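Local coordinates for protein probable zinc protease PqqL (Escherichia coli, PDB 6OFT) that probably cleaves peptides as a zinc-dependent periplasmic endopeptidase of the M16 family, the chain here being its N-terminal half, at residues A[129-132]-A[133-137]; A[179-182]-A[183-187]; A[54-57]-A[58-62]; A[65-69]-A[70-74]; A[173-176]-A[177-180]. All coordinates share one frame; numbering follows the deposited sequence.

In the fold
Contacts 3 and 1 bring the predicted zinc site together: contact 3 holds the HxxEH sequence with two of the predicted zinc ligands and contact 1 supplies the third, Glu134. Their centres are 10 Å apart, and Glu134 OE1 lies 2.9 Å from His58 ND1, a probable hydrogen bond. Contact 5 covers helix 175-180, and contact 2 continues from its last two residues, Ala179 and Thr180, into helix 183-193. Both are tied to contact 1 by Arg135, whose NH2 is 2.8 Å from Val181 O and NH1 2.9 Å from Val178 O. Contact 4 lies on the side of contact 3 away from contact 5, their centres 12 Å and 25 Å from its own.

Contact 1 (A[129-132]-A[133-137]); sequences LEVD and AERGV
Ala133 N, Glu134 N and Arg135 N each donate to the carbonyl four residues back, on Leu129, Glu130 and Val131, and these three bonds keep the stretch alpha-helical within helix 128-144. On one flank Asp132 and Arg135 lie side by side and point the same way. Arg135 NE meets Asp132 OD1 at 3.0 Å in a nearly straight salt bridge (171°). The acceptor uses its anti lone pair and sits in the guanidinium plane, although the carboxylate itself is turned 38° from that plane. Val131 CG1 comes over one guanidinium face, 3.5 Å from Arg135 NH2. Reaching beyond the helix, NH1 and NH2 bond to Val178 O and Val181 O. Asp132 OD2 has a second cationic partner in Lys128. A leucine in place of Arg135 would probably leave Asp132 OD1 without its NE donor and the carbonyls of Val178 and Val181, in and just past the end of helix 175-180, without theirs. Glu134, bent at chi2 (-53°), leads its carboxylate off another side of the helix to His58, where it is a predicted zinc ligand. Two neighbouring residues thus serve different polar partners: an arginine paired with Asp132 through NE, whose NH1 and NH2 bond to carbonyls of Val178 and Val181, and a carboxylate directed to the probable metal site.

Contact 2 (A[179-182]-A[183-187]); sequences ATVT and PAQLR
Thr182 and Gln185 bond to each other twice, forming a capping box at the start of helix 183-193. Gln185 N donates to Thr182 OG1 at 3.0 Å, and in return Thr182 N donates to Gln185 OE1, also 3.0 Å away. The second bond is almost linear (174°) and arrives in the amide carbonyl plane on a lone pair. With chi1 at 74°, Thr182 OG1 lies between its own backbone N and carbonyl carbon, which turns it to the first turn of the helix. Gln185, extended beyond CG, carries OE1 back to Thr182, three residues earlier. The tight part lies beneath this box: the Val181 and Leu186 side chains cross at about a right angle, Val181 CG1 to Leu186 CD2 3.9 Å, and Val181 CG2 rests 3.7 Å from Gln185 CB. Leu186 N closes the turn on Thr182 O at 3.1 Å. The solvent side is sparser, with the exposed Ala184 placing CB 3.8 Å from Thr182 OG1. A valine at Gln185 would probably leave Thr182 N without its side-chain acceptor and reduce the box to a single capping bond. Val181 and Leu186 press against Val52 and Phe55 of helix 52-59, while Pro183 and Leu186 meet Val131 of helix 128-144, so the bend between helices 175-180 and 183-193 is seated on two other helices.

Contact 3 (A[54-57]-A[58-62]); sequences HFVE and HMMFN
His58 turns the edge of its imidazole toward the face of His54 in an offset edge-to-face pair, ring centroids 4.7 Å apart and planes at 75°. His58 CD2 stands over the rim of the His54 ring, and His54 NE2 and His58 NE2 come within 3.2 Å of each other. His54 has CG anti to the backbone N (chi1 174°), which swings its ring along the helix toward the next turn. Both rings belong to the HxxEH sequence of M16 peptidases, in which they are two of the predicted zinc ligands and Glu57 the predicted proton acceptor. Glu57 OE1 approaches His58 CD2 at 3.9 Å, while Glu57 OE2 is bonded to Thr91 and His58 ND1 to Glu134. On the apolar side Met59 SD reaches the edge of the Phe55 ring, 3.8 Å from CE1 and near the ring plane, a Met-aromatic contact. Val56 and Met60 run alongside each other, CG1 to CE 4.0 Å. A type I turn from Met59 to Asn62 follows; just ahead of it, His58 O is gripped from opposite faces of its plane by Phe61 N and by Asn62 ND2, the latter at 2.9 Å. Phe55 and Val56 pack on helix 183-193 and Met59 on helix 128-144, whereas Glu57 and Phe61 lie against strand 87-91, so helix 52-59 is held between helices and the sheet edge.

Contact 4 (A[65-69]-A[70-74]); sequences KTWPG and NKVIE
Trp67, with Thr66 CB over one face of its ring, is where the loop 65-69 first meets the chain ahead. Its CB lies 3.5 Å from Val72 CG2 and also touches Lys71 CB, while its indole, with CG placed beside the backbone N (chi1 -57°), leads off toward helix 107-122. Trp67 O is 2.7 Å from water 1, which accepts from Val72 N. Pro68 follows, and Pro68 O takes a hydrogen bond from Lys71 N at 3.1 Å, closing a type II' turn. Gly69 holds the second position of that turn, where its positive phi of 52° suits a residue without a side chain. Gly69 O lies 2.7 Å from water 1 and 3.1 Å from water 2. Water 2 accepts from Ile73 N at 3.0 Å. Beyond the loop, Lys71 NZ forms a salt bridge to Glu74 OE1 at 3.0 Å within the first helical turn. Asn70, at the N-cap position, makes no side-chain capping bond; Val72 N and Ile73 N donate to waters 1 and 2, which link them to the loop carbonyls. A type II' beta turn thus leads into the N terminus of helix 71-77, whose first amides are hydrated.

Contact 5 (A[173-176]-A[177-180]); sequences GLMD and TVAT
Leu174 O accepts from Val178 N at 3.1 Å, and Met175 O accepts from Ala179 N at 2.9 Å, which together establish the alpha-helical course of 175-180. Thr177 N adds a weak bond to Leu174 O. Later on, the backbone bond of Thr180 N to Asp176 O is also weak. Here a side chain strengthens the link: Thr180 OG1 donates to Asp176 O at 2.7 Å, lying in the plane of the acceptor carbonyl. The hydroxyl reaches back one turn because chi1 of 61° sets OG1 between the backbone N and carbonyl carbon of Thr180. Asp176 O therefore receives both donors of a single residue, one strong and one weak. The segment is a short surface helix of the M16 peptidase domain, with Leu174 at its N-cap position and Thr180 its last helical residue. On the inner side, Met175 and Val178 lie alongside each other and point the same way, Met175 CE meeting Val178 CG2 at 4.0 Å. Bends at chi2 and chi3 curl the methionine round so that its methyl end makes this touch. Val178 CG2 also lies against Leu174 O, 3.4 Å away. Near the outer side Leu174 CB and Thr177 OG1 are 3.8 Å apart, a looser meeting one turn along. Both inner side chains rest on helix 128-144, Met175 on Thr139 and Trp142, Val178 on Ile138 and Thr139. The side chain of Val178 comes to about 6 Å from that of His54, a predicted zinc ligand.

Contact 1 (A[129-132]-A[133-137])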
# COMPACT_ATOMS: atom_id res chain seq x y z
N LEU A 129 -11.40 -7.66 -31.89
CA LEU A 129 -12.73 -7.24 -31.49
C LEU A 129 -12.84 -7.03 -29.98
O LEU A 129 -13.45 -6.04 -29.57
CB LEU A 129 -13.80 -8.22 -32.01
CG LEU A 129 -14.20 -8.08 -33.49
CD1 LEU A 129 -14.86 -9.35 -34.01
CD2 LEU A 129 -15.12 -6.88 -33.72
N GLU A 130 -12.19 -7.90 -29.18
CA GLU A 130 -12.17 -7.81 -27.71
C GLU A 130 -11.35 -6.64 -27.21
O GLU A 130 -11.77 -5.98 -26.25
CB GLU A 130 -11.70 -9.13 -27.05
CG GLU A 130 -12.67 -10.28 -27.24
CD GLU A 130 -14.02 -10.19 -26.56
OE1 GLU A 130 -14.20 -9.36 -25.64
OE2 GLU A 130 -14.91 -10.98 -26.94
N VAL A 131 -10.18 -6.40 -27.83
CA VAL A 131 -9.30 -5.27 -27.52
C VAL A 131 -10.10 -3.96 -27.75
O VAL A 131 -10.18 -3.14 -26.85
CB VAL A 131 -7.97 -5.32 -28.34
CG1 VAL A 131 -7.19 -4.02 -28.23
CG2 VAL A 131 -7.11 -6.51 -27.90
N ASP A 132 -10.74 -3.82 -28.93
CA ASP A 132 -11.58 -2.67 -29.30
C ASP A 132 -12.70 -2.42 -28.29
O ASP A 132 -12.95 -1.27 -27.93
CB ASP A 132 -12.13 -2.83 -30.72
CG ASP A 132 -11.09 -2.74 -31.83
OD1 ASP A 132 -9.97 -2.22 -31.56
OD2 ASP A 132 -11.39 -3.16 -32.96
N ALA A 133 -13.31 -3.51 -27.78
CA ALA A 133 -14.36 -3.42 -26.77
C ALA A 133 -13.80 -2.88 -25.47
O ALA A 133 -14.43 -2.02 -24.86
CB ALA A 133 -15.01 -4.78 -26.55
N GLU A 134 -12.59 -3.33 -25.06
CA GLU A 134 -11.98 -2.88 -23.81
C GLU A 134 -11.51 -1.42 -23.84
O GLU A 134 -11.39 -0.82 -22.77
CB GLU A 134 -10.85 -3.81 -23.34
CG GLU A 134 -11.34 -5.06 -22.63
CD GLU A 134 -12.29 -4.88 -21.46
OE1 GLU A 134 -11.94 -4.17 -20.49
OE2 GLU A 134 -13.39 -5.47 -21.51
N ARG A 135 -11.24 -0.83 -25.03
CA ARG A 135 -10.82 0.58 -25.12
C ARG A 135 -11.90 1.49 -24.50
O ARG A 135 -11.59 2.30 -23.64
CB ARG A 135 -10.52 1.01 -26.56
CG ARG A 135 -9.62 0.07 -27.33
CD ARG A 135 -9.47 0.56 -28.76
NE ARG A 135 -8.69 -0.37 -29.57
CZ ARG A 135 -7.36 -0.43 -29.59
NH1 ARG A 135 -6.64 0.37 -28.81
NH2 ARG A 135 -6.74 -1.31 -30.36
N GLY A 136 -13.16 1.26 -24.89
CA GLY A 136 -14.32 1.98 -24.38
C GLY A 136 -14.51 1.82 -22.88
O GLY A 136 -14.83 2.79 -22.19
N VAL A 137 -14.27 0.59 -22.37
CA VAL A 137 -14.36 0.20 -20.96
C VAL A 137 -13.40 1.01 -20.10
O VAL A 137 -13.82 1.65 -19.13
CB VAL A 137 -14.16 -1.34 -20.77
CG1 VAL A 137 -13.96 -1.73 -19.30
CG2 VAL A 137 -15.31 -2.12 -21.37

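Contact 2 (A[179-182]-A[183-187])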
# COMPACT_ATOMS: atom_id res chain seq x y z
N ALA A 179 -6.67 4.21 -26.75
CA ALA A 179 -7.36 4.30 -28.03
C ALA A 179 -6.59 3.72 -29.23
O ALA A 179 -7.23 3.20 -30.14
CB ALA A 179 -7.74 5.75 -28.32
N THR A 180 -5.24 3.82 -29.23
CA THR A 180 -4.38 3.45 -30.37
C THR A 180 -3.52 2.17 -30.23
O THR A 180 -3.09 1.63 -31.26
CB THR A 180 -3.45 4.61 -30.71
OG1 THR A 180 -2.63 4.90 -29.58
CG2 THR A 180 -4.20 5.87 -31.16
N VAL A 181 -3.22 1.72 -29.00
CA VAL A 181 -2.39 0.53 -28.75
C VAL A 181 -2.95 -0.69 -29.52
O VAL A 181 -4.14 -0.97 -29.48
CB VAL A 181 -2.15 0.26 -27.24
CG1 VAL A 181 -3.41 -0.22 -26.52
CG2 VAL A 181 -0.98 -0.70 -27.01
N THR A 182 -2.09 -1.34 -30.31
CA THR A 182 -2.51 -2.47 -31.14
C THR A 182 -2.58 -3.75 -30.32
O THR A 182 -1.82 -3.88 -29.36
CB THR A 182 -1.59 -2.66 -32.37
OG1 THR A 182 -0.33 -3.21 -31.96
CG2 THR A 182 -1.39 -1.38 -33.20
N PRO A 183 -3.38 -4.77 -30.76
CA PRO A 183 -3.36 -6.06 -30.06
C PRO A 183 -1.96 -6.69 -30.02
O PRO A 183 -1.62 -7.34 -29.04
CB PRO A 183 -4.34 -6.91 -30.87
CG PRO A 183 -5.26 -5.92 -31.50
CD PRO A 183 -4.34 -4.79 -31.88
N ALA A 184 -1.13 -6.44 -31.06
CA ALA A 184 0.24 -6.95 -31.14
C ALA A 184 1.13 -6.28 -30.08
O ALA A 184 1.96 -6.96 -29.49
CB ALA A 184 0.82 -6.75 -32.54
N GLN A 185 0.93 -4.97 -29.82
CA GLN A 185 1.67 -4.24 -28.79
C GLN A 185 1.29 -4.72 -27.36
O GLN A 185 2.15 -4.81 -26.49
CB GLN A 185 1.47 -2.73 -28.93
CG GLN A 185 2.27 -2.12 -30.09
CD GLN A 185 1.87 -0.69 -30.42
OE1 GLN A 185 0.70 -0.28 -30.32
NE2 GLN A 185 2.84 0.10 -30.85
N LEU A 186 0.00 -5.03 -27.15
CA LEU A 186 -0.48 -5.55 -25.86
C LEU A 186 0.12 -6.93 -25.62
O LEU A 186 0.56 -7.23 -24.51
CB LEU A 186 -2.01 -5.65 -25.84
CG LEU A 186 -2.79 -4.35 -25.89
CD1 LEU A 186 -4.26 -4.65 -26.07
CD2 LEU A 186 -2.57 -3.52 -24.62
N ARG A 187 0.18 -7.75 -26.70
CA ARG A 187 0.74 -9.10 -26.72
C ARG A 187 2.23 -9.04 -26.40
O ARG A 187 2.72 -9.88 -25.67
CB ARG A 187 0.54 -9.73 -28.11
CG ARG A 187 0.53 -11.25 -28.16
CD ARG A 187 0.40 -11.80 -29.59
NE ARG A 187 -0.57 -11.07 -30.40
CZ ARG A 187 -1.86 -11.39 -30.52
NH1 ARG A 187 -2.34 -12.47 -29.92
NH2 ARG A 187 -2.67 -10.65 -31.27

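Contact 3 (A[54-57]-A[58-62])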
# COMPACT_ATOMS: atom_id res chain seq x y z
N HIS A 54 -2.28 -2.18 -17.23
CA HIS A 54 -3.69 -2.17 -16.81
C HIS A 54 -4.59 -2.71 -17.93
O HIS A 54 -5.55 -3.43 -17.65
CB HIS A 54 -4.07 -0.76 -16.32
CG HIS A 54 -5.52 -0.56 -15.99
ND1 HIS A 54 -6.31 0.32 -16.72
CD2 HIS A 54 -6.28 -1.13 -15.03
CE1 HIS A 54 -7.51 0.25 -16.18
NE2 HIS A 54 -7.55 -0.61 -15.17
N PHE A 55 -4.29 -2.36 -19.20
CA PHE A 55 -5.03 -2.83 -20.37
C PHE A 55 -4.86 -4.37 -20.49
O PHE A 55 -5.86 -5.07 -20.65
CB PHE A 55 -4.59 -2.11 -21.66
CG PHE A 55 -5.58 -2.05 -22.82
CD1 PHE A 55 -6.33 -3.17 -23.17
CD2 PHE A 55 -5.70 -0.91 -23.59
CE1 PHE A 55 -7.23 -3.12 -24.24
CE2 PHE A 55 -6.60 -0.86 -24.67
CZ PHE A 55 -7.35 -1.97 -25.00
N VAL A 56 -3.61 -4.88 -20.32
CA VAL A 56 -3.31 -6.33 -20.35
C VAL A 56 -4.17 -7.09 -19.30
O VAL A 56 -4.74 -8.13 -19.63
CB VAL A 56 -1.77 -6.64 -20.20
CG1 VAL A 56 -1.52 -8.10 -19.82
CG2 VAL A 56 -1.02 -6.29 -21.48
N GLU A 57 -4.27 -6.54 -18.07
CA GLU A 57 -5.05 -7.07 -16.95
C GLU A 57 -6.52 -7.30 -17.33
O GLU A 57 -7.05 -8.38 -17.12
CB GLU A 57 -4.92 -6.14 -15.74
CG GLU A 57 -5.65 -6.61 -14.49
CD GLU A 57 -6.60 -5.56 -13.97
OE1 GLU A 57 -7.83 -5.79 -14.00
OE2 GLU A 57 -6.13 -4.48 -13.56
N HIS A 58 -7.15 -6.29 -17.95
CA HIS A 58 -8.52 -6.37 -18.46
C HIS A 58 -8.66 -7.45 -19.56
O HIS A 58 -9.65 -8.17 -19.59
CB HIS A 58 -8.94 -4.99 -19.03
CG HIS A 58 -9.44 -4.05 -17.98
ND1 HIS A 58 -10.77 -3.68 -17.93
CD2 HIS A 58 -8.79 -3.46 -16.95
CE1 HIS A 58 -10.88 -2.86 -16.89
NE2 HIS A 58 -9.71 -2.70 -16.27
N MET A 59 -7.63 -7.60 -20.40
CA MET A 59 -7.65 -8.57 -21.50
C MET A 59 -7.63 -10.03 -21.04
O MET A 59 -7.92 -10.90 -21.86
CB MET A 59 -6.53 -8.30 -22.52
CG MET A 59 -6.72 -7.03 -23.38
SD MET A 59 -8.35 -6.79 -24.14
CE MET A 59 -8.55 -8.38 -25.06
N MET A 60 -7.34 -10.30 -19.75
CA MET A 60 -7.32 -11.68 -19.24
C MET A 60 -8.73 -12.26 -19.16
O MET A 60 -8.93 -13.47 -19.27
CB MET A 60 -6.61 -11.77 -17.87
CG MET A 60 -5.11 -11.48 -17.92
SD MET A 60 -4.15 -12.44 -19.13
CE MET A 60 -3.91 -11.20 -20.37
N PHE A 61 -9.72 -11.38 -19.02
CA PHE A 61 -11.13 -11.75 -18.92
C PHE A 61 -11.84 -11.68 -20.27
O PHE A 61 -13.06 -11.81 -20.31
CB PHE A 61 -11.83 -10.85 -17.88
CG PHE A 61 -11.15 -10.91 -16.53
CD1 PHE A 61 -11.45 -11.92 -15.62
CD2 PHE A 61 -10.19 -9.96 -16.17
CE1 PHE A 61 -10.82 -11.97 -14.38
CE2 PHE A 61 -9.55 -10.04 -14.94
CZ PHE A 61 -9.87 -11.04 -14.05
N ASN A 62 -11.09 -11.50 -21.38
CA ASN A 62 -11.73 -11.37 -22.68
C ASN A 62 -11.20 -12.32 -23.77
O ASN A 62 -11.43 -12.08 -24.96
CB ASN A 62 -11.69 -9.90 -23.15
CG ASN A 62 -12.59 -9.03 -22.30
OD1 ASN A 62 -13.81 -9.02 -22.45
ND2 ASN A 62 -11.99 -8.32 -21.36

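Contact 4 (A[65-69]-A[70-74])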
# COMPACT_ATOMS: atom_id res chain seq x y z
N LYS A 65 -6.83 -19.22 -25.16
CA LYS A 65 -6.81 -20.29 -26.15
C LYS A 65 -8.03 -21.23 -26.01
O LYS A 65 -8.71 -21.47 -27.00
CB LYS A 65 -5.48 -21.06 -26.06
CG LYS A 65 -5.38 -22.29 -26.97
CD LYS A 65 -4.12 -23.14 -26.72
CE LYS A 65 -4.18 -24.03 -25.49
NZ LYS A 65 -3.66 -23.34 -24.28
N THR A 66 -8.31 -21.73 -24.80
CA THR A 66 -9.45 -22.64 -24.56
C THR A 66 -10.77 -21.88 -24.36
O THR A 66 -11.84 -22.40 -24.71
CB THR A 66 -9.13 -23.59 -23.39
OG1 THR A 66 -7.81 -24.11 -23.56
CG2 THR A 66 -10.12 -24.77 -23.29
N TRP A 67 -10.71 -20.66 -23.80
CA TRP A 67 -11.88 -19.85 -23.50
C TRP A 67 -11.90 -18.50 -24.26
O TRP A 67 -11.66 -17.45 -23.65
CB TRP A 67 -12.02 -19.67 -21.97
CG TRP A 67 -12.11 -20.97 -21.21
CD1 TRP A 67 -13.20 -21.79 -21.13
CD2 TRP A 67 -11.06 -21.63 -20.49
NE1 TRP A 67 -12.88 -22.93 -20.42
CE2 TRP A 67 -11.57 -22.86 -20.02
CE3 TRP A 67 -9.71 -21.31 -20.24
CZ2 TRP A 67 -10.80 -23.75 -19.27
CZ3 TRP A 67 -8.95 -22.20 -19.50
CH2 TRP A 67 -9.48 -23.41 -19.04
N PRO A 68 -12.21 -18.48 -25.58
CA PRO A 68 -12.24 -17.19 -26.30
C PRO A 68 -13.43 -16.33 -25.89
O PRO A 68 -14.35 -16.82 -25.24
CB PRO A 68 -12.32 -17.61 -27.77
CG PRO A 68 -12.96 -18.96 -27.74
CD PRO A 68 -12.52 -19.61 -26.49
N GLY A 69 -13.40 -15.05 -26.25
CA GLY A 69 -14.46 -14.09 -25.95
C GLY A 69 -14.85 -14.03 -24.48
O GLY A 69 -13.99 -13.87 -23.61
N ASN A 70 -16.14 -14.23 -24.20
CA ASN A 70 -16.71 -14.21 -22.86
C ASN A 70 -16.70 -15.58 -22.13
O ASN A 70 -17.28 -15.70 -21.04
CB ASN A 70 -18.14 -13.65 -22.93
CG ASN A 70 -18.63 -13.10 -21.62
OD1 ASN A 70 -17.94 -12.35 -20.94
ND2 ASN A 70 -19.84 -13.49 -21.24
N LYS A 71 -16.03 -16.60 -22.69
CA LYS A 71 -16.04 -17.94 -22.10
C LYS A 71 -15.36 -18.05 -20.72
O LYS A 71 -15.79 -18.90 -19.95
CB LYS A 71 -15.50 -19.01 -23.07
CG LYS A 71 -16.37 -19.22 -24.31
CD LYS A 71 -17.63 -20.03 -24.03
CE LYS A 71 -18.51 -20.16 -25.25
NZ LYS A 71 -19.93 -20.39 -24.87
N VAL A 72 -14.35 -17.21 -20.39
CA VAL A 72 -13.71 -17.25 -19.06
C VAL A 72 -14.74 -16.84 -17.99
O VAL A 72 -14.88 -17.53 -16.98
CB VAL A 72 -12.36 -16.44 -18.99
CG1 VAL A 72 -12.07 -15.88 -17.60
CG2 VAL A 72 -11.19 -17.30 -19.47
N ILE A 73 -15.49 -15.76 -18.27
CA ILE A 73 -16.52 -15.23 -17.39
C ILE A 73 -17.70 -16.20 -17.26
O ILE A 73 -18.18 -16.43 -16.15
CB ILE A 73 -16.93 -13.79 -17.82
CG1 ILE A 73 -15.76 -12.78 -17.60
CG2 ILE A 73 -18.25 -13.33 -17.17
CD1 ILE A 73 -15.28 -12.49 -16.11
N GLU A 74 -18.10 -16.82 -18.39
CA GLU A 74 -19.18 -17.81 -18.42
C GLU A 74 -18.79 -19.06 -17.64
O GLU A 74 -19.65 -19.68 -17.02
CB GLU A 74 -19.56 -18.19 -19.88
CG GLU A 74 -20.28 -17.08 -20.64
CD GLU A 74 -20.48 -17.27 -22.14
OE1 GLU A 74 -20.38 -18.42 -22.62
OE2 GLU A 74 -20.76 -16.26 -22.83
O HOH W 1 -12.72 -15.61 -22.01
O HOH W 2 -14.44 -14.11 -20.55

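Contact 5 (A[173-176]-A[177-180])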
# COMPACT_ATOMS: atom_id res chain seq x y z
N GLY A 173 -2.76 5.13 -17.09
CA GLY A 173 -2.03 5.58 -18.27
C GLY A 173 -2.69 6.74 -19.00
O GLY A 173 -3.31 7.60 -18.36
N LEU A 174 -2.55 6.76 -20.34
CA LEU A 174 -3.09 7.82 -21.21
C LEU A 174 -4.21 7.28 -22.06
O LEU A 174 -4.07 6.19 -22.62
CB LEU A 174 -2.01 8.40 -22.14
CG LEU A 174 -0.73 9.00 -21.57
CD1 LEU A 174 0.03 9.73 -22.69
CD2 LEU A 174 -0.99 10.00 -20.43
N MET A 175 -5.31 8.04 -22.22
CA MET A 175 -6.45 7.61 -23.03
C MET A 175 -6.11 7.50 -24.50
O MET A 175 -6.72 6.71 -25.20
CB MET A 175 -7.71 8.47 -22.80
CG MET A 175 -8.27 8.35 -21.38
SD MET A 175 -8.63 6.65 -20.86
CE MET A 175 -7.20 6.28 -19.84
N ASP A 176 -5.10 8.27 -24.94
CA ASP A 176 -4.60 8.26 -26.31
C ASP A 176 -3.83 6.96 -26.58
O ASP A 176 -3.87 6.46 -27.70
CB ASP A 176 -3.80 9.53 -26.61
CG ASP A 176 -4.64 10.80 -26.50
OD1 ASP A 176 -4.73 11.36 -25.38
OD2 ASP A 176 -5.23 11.22 -27.52
N THR A 177 -3.19 6.38 -25.54
CA THR A 177 -2.52 5.08 -25.68
C THR A 177 -3.60 3.97 -25.70
O THR A 177 -3.55 3.08 -26.55
CB THR A 177 -1.48 4.88 -24.57
OG1 THR A 177 -0.53 5.94 -24.66
CG2 THR A 177 -0.76 3.53 -24.67
N VAL A 178 -4.61 4.09 -24.81
CA VAL A 178 -5.76 3.18 -24.68
C VAL A 178 -6.53 3.07 -26.03
O VAL A 178 -6.92 1.97 -26.44
CB VAL A 178 -6.65 3.58 -23.46
CG1 VAL A 178 -8.02 2.89 -23.47
CG2 VAL A 178 -5.92 3.32 -22.15
N ALA A 179 -6.67 4.21 -26.75
CA ALA A 179 -7.36 4.30 -28.03
C ALA A 179 -6.59 3.72 -29.23
O ALA A 179 -7.23 3.20 -30.14
CB ALA A 179 -7.74 5.75 -28.32
N THR A 180 -5.24 3.82 -29.23
CA THR A 180 -4.38 3.45 -30.37
C THR A 180 -3.52 2.17 -30.23
O THR A 180 -3.09 1.63 -31.26
CB THR A 180 -3.45 4.61 -30.71
OG1 THR A 180 -2.63 4.90 -29.58
CG2 THR A 180 -4.20 5.87 -31.16